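PDB 5N71: putative cathepsin d from Ixodes ricinus, which probably cleaves peptide bonds within proteins, as an aspartic endopeptidase of the pepsin (A1) family. Local coordinates for residues Leu232-Pro237 / Met307-Trp312. Residues are numbered along the deposited sequence; the frame is centred on the assembly and turned at random.
Sequences LITGPP and MPQPLW
Gly235 and Pro236 lie together over one face of the Trp312 indole, each in a CH-pi contact, and Trp312 and Pro236 bury the most surface here. Pro236 CD sits 3.6 Å from the centroid of the five-membered ring of Trp312, 16° off its normal, with the pyrrolidine standing at about a right angle to the indole. Gly235 CA takes the six-membered ring in the same way, its backbone close against the aromatic surface. At the rim, near the ring plane, Ile233 CG2 reaches CE3 of Trp312 at 4.0 Å; with CG2 anti to the backbone N, this branch is the one that meets the indole.

Backbone carbonyls make the polar backbone contacts, and no direct hydrogen bond crosses between 232-237 and 307-312. Instead there are CA-H...O contacts: Trp312 CA to Thr234 O at 3.2 Å, Gly235 CA to Leu311 O at 3.5 Å, and Pro236 CA to Gln309 O.

The polar link runs through Gln309, whose chain bends at chi2 (80°) and folds its amide back on its own segment. NE2 of Gln309 donates to Leu311 O at 3.1 Å, in the carbonyl plane and on a lone pair, while OE1 accepts from Leu311 N at 3.0 Å, the donor lying above the amide carbonyl plane. Gripped at both ends, the amide is fixed in rotation, and NE2 also gives a bond to a water that donates to Gly235 O, 2.6 Å away.

The Thr234 side chain is about 8 Å from that of Asn227, a predicted active-site residue. In this pepsin-like fold, strand 233-234 runs antiparallel to 312-314 and parallel to 297-303; Trp312 also pairs with Glu223 of strand 222-226, Ile233 touches helix 316-319, and Pro236 occupies the N-cap position, right before helix 237-246.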
loop_
_atom_site.group_PDB
_atom_site.type_symbol
_atom_site.label_atom_id
_atom_site.label_comp_id
_atom_site.label_asym_id
_atom_site.label_seq_id
_atom_site.Cartn_x
_atom_site.Cartn_y
_atom_site.Cartn_z
ATOM N N LEU A 232 2.751 7.463 -3.489
ATOM C CA LEU A 232 2.288 8.844 -3.500
ATOM C C LEU A 232 0.803 8.963 -3.246
ATOM O O LEU A 232 0.120 7.971 -2.940
ATOM C CB LEU A 232 2.678 9.489 -4.846
ATOM C CG LEU A 232 4.172 9.420 -5.215
ATOM C CD1 LEU A 232 4.452 10.249 -6.470
ATOM C CD2 LEU A 232 5.103 9.899 -4.115
ATOM N N ILE A 233 0.294 10.174 -3.327
ATOM C CA ILE A 233 -1.135 10.416 -3.367
ATOM C C ILE A 233 -1.522 10.680 -4.827
ATOM O O ILE A 233 -0.994 11.625 -5.467
ATOM C CB ILE A 233 -1.545 11.594 -2.455
ATOM C CG1 ILE A 233 -1.340 11.229 -0.992
ATOM C CG2 ILE A 233 -2.988 11.989 -2.698
ATOM C CD1 ILE A 233 -1.558 12.414 -0.051
ATOM N N THR A 234 -2.474 9.903 -5.336
ATOM C CA THR A 234 -2.990 10.116 -6.676
ATOM C C THR A 234 -4.375 10.732 -6.532
ATOM O O THR A 234 -5.108 10.435 -5.563
ATOM C CB THR A 234 -2.970 8.791 -7.498
ATOM O OG1 THR A 234 -1.608 8.431 -7.745
ATOM C CG2 THR A 234 -3.599 8.980 -8.858
ATOM N N GLY A 235 -4.745 11.607 -7.467
ATOM C CA GLY A 235 -6.069 12.208 -7.487
ATOM C C GLY A 235 -6.641 12.332 -8.887
ATOM O O GLY A 235 -5.922 12.093 -9.854
ATOM N N PRO A 236 -7.919 12.713 -8.999
ATOM C CA PRO A 236 -8.517 12.975 -10.305
ATOM C C PRO A 236 -7.638 14.002 -11.050
ATOM O O PRO A 236 -7.183 14.966 -10.409
ATOM C CB PRO A 236 -9.881 13.589 -9.987
ATOM C CG PRO A 236 -10.085 13.523 -8.535
ATOM C CD PRO A 236 -8.807 13.035 -7.884
ATOM N N PRO A 237 -7.345 13.772 -12.338
ATOM C CA PRO A 237 -6.273 14.547 -12.961
ATOM C C PRO A 237 -6.450 16.049 -12.974
ATOM O O PRO A 237 -5.461 16.772 -12.738
ATOM C CB PRO A 237 -6.173 13.966 -14.380
ATOM C CG PRO A 237 -7.524 13.346 -14.608
ATOM C CD PRO A 237 -7.902 12.779 -13.268
ATOM N N MET A 307 -4.246 7.630 -17.264
ATOM C CA MET A 307 -5.539 6.958 -17.422
ATOM C C MET A 307 -6.599 7.708 -16.616
ATOM O O MET A 307 -6.464 7.750 -15.415
ATOM C CB MET A 307 -5.487 5.477 -16.962
ATOM C CG MET A 307 -6.840 4.729 -17.061
ATOM S SD MET A 307 -6.805 2.952 -17.468
ATOM C CE MET A 307 -5.382 2.369 -16.563
ATOM N N PRO A 308 -7.687 8.242 -17.255
ATOM C CA PRO A 308 -8.639 8.999 -16.456
ATOM C C PRO A 308 -9.261 8.145 -15.349
ATOM O O PRO A 308 -9.609 7.005 -15.611
ATOM C CB PRO A 308 -9.714 9.395 -17.454
ATOM C CG PRO A 308 -9.003 9.392 -18.758
ATOM C CD PRO A 308 -8.118 8.186 -18.654
ATOM N N GLN A 309 -9.330 8.681 -14.132
ATOM C CA GLN A 309 -9.871 7.966 -12.993
ATOM C C GLN A 309 -10.176 8.933 -11.853
ATOM O O GLN A 309 -9.479 9.933 -11.699
ATOM C CB GLN A 309 -8.929 6.809 -12.562
ATOM C CG GLN A 309 -7.668 7.224 -11.880
ATOM C CD GLN A 309 -7.900 7.545 -10.422
ATOM O OE1 GLN A 309 -8.723 6.906 -9.759
ATOM N NE2 GLN A 309 -7.191 8.569 -9.905
ATOM N N PRO A 310 -11.197 8.631 -11.030
ATOM C CA PRO A 310 -11.771 9.666 -10.155
ATOM C C PRO A 310 -11.362 9.615 -8.673
ATOM O O PRO A 310 -11.736 10.512 -7.917
ATOM C CB PRO A 310 -13.249 9.392 -10.305
ATOM C CG PRO A 310 -13.333 7.889 -10.429
ATOM C CD PRO A 310 -12.082 7.450 -11.119
ATOM N N LEU A 311 -10.622 8.597 -8.260
ATOM C CA LEU A 311 -10.345 8.380 -6.823
ATOM C C LEU A 311 -9.178 9.193 -6.327
ATOM O O LEU A 311 -8.210 9.428 -7.059
ATOM C CB LEU A 311 -10.022 6.909 -6.523
ATOM C CG LEU A 311 -11.082 5.838 -6.701
ATOM C CD1 LEU A 311 -10.463 4.446 -6.577
ATOM C CD2 LEU A 311 -12.185 6.023 -5.661
ATOM N N TRP A 312 -9.252 9.598 -5.058
ATOM C CA TRP A 312 -8.053 9.950 -4.333
ATOM C C TRP A 312 -7.468 8.650 -3.756
ATOM O O TRP A 312 -8.133 7.950 -2.945
ATOM C CB TRP A 312 -8.370 10.969 -3.247
ATOM C CG TRP A 312 -8.746 12.316 -3.802
ATOM C CD1 TRP A 312 -9.984 12.731 -4.147
ATOM C CD2 TRP A 312 -7.848 13.398 -4.126
ATOM N NE1 TRP A 312 -9.937 14.009 -4.644
ATOM C CE2 TRP A 312 -8.637 14.444 -4.631
ATOM C CE3 TRP A 312 -6.464 13.578 -4.015
ATOM C CZ2 TRP A 312 -8.080 15.668 -5.061
ATOM C CZ3 TRP A 312 -5.902 14.785 -4.417
ATOM C CH2 TRP A 312 -6.719 15.823 -4.931
HETATM O O HOH W 1 -5.494 10.155 -11.528
#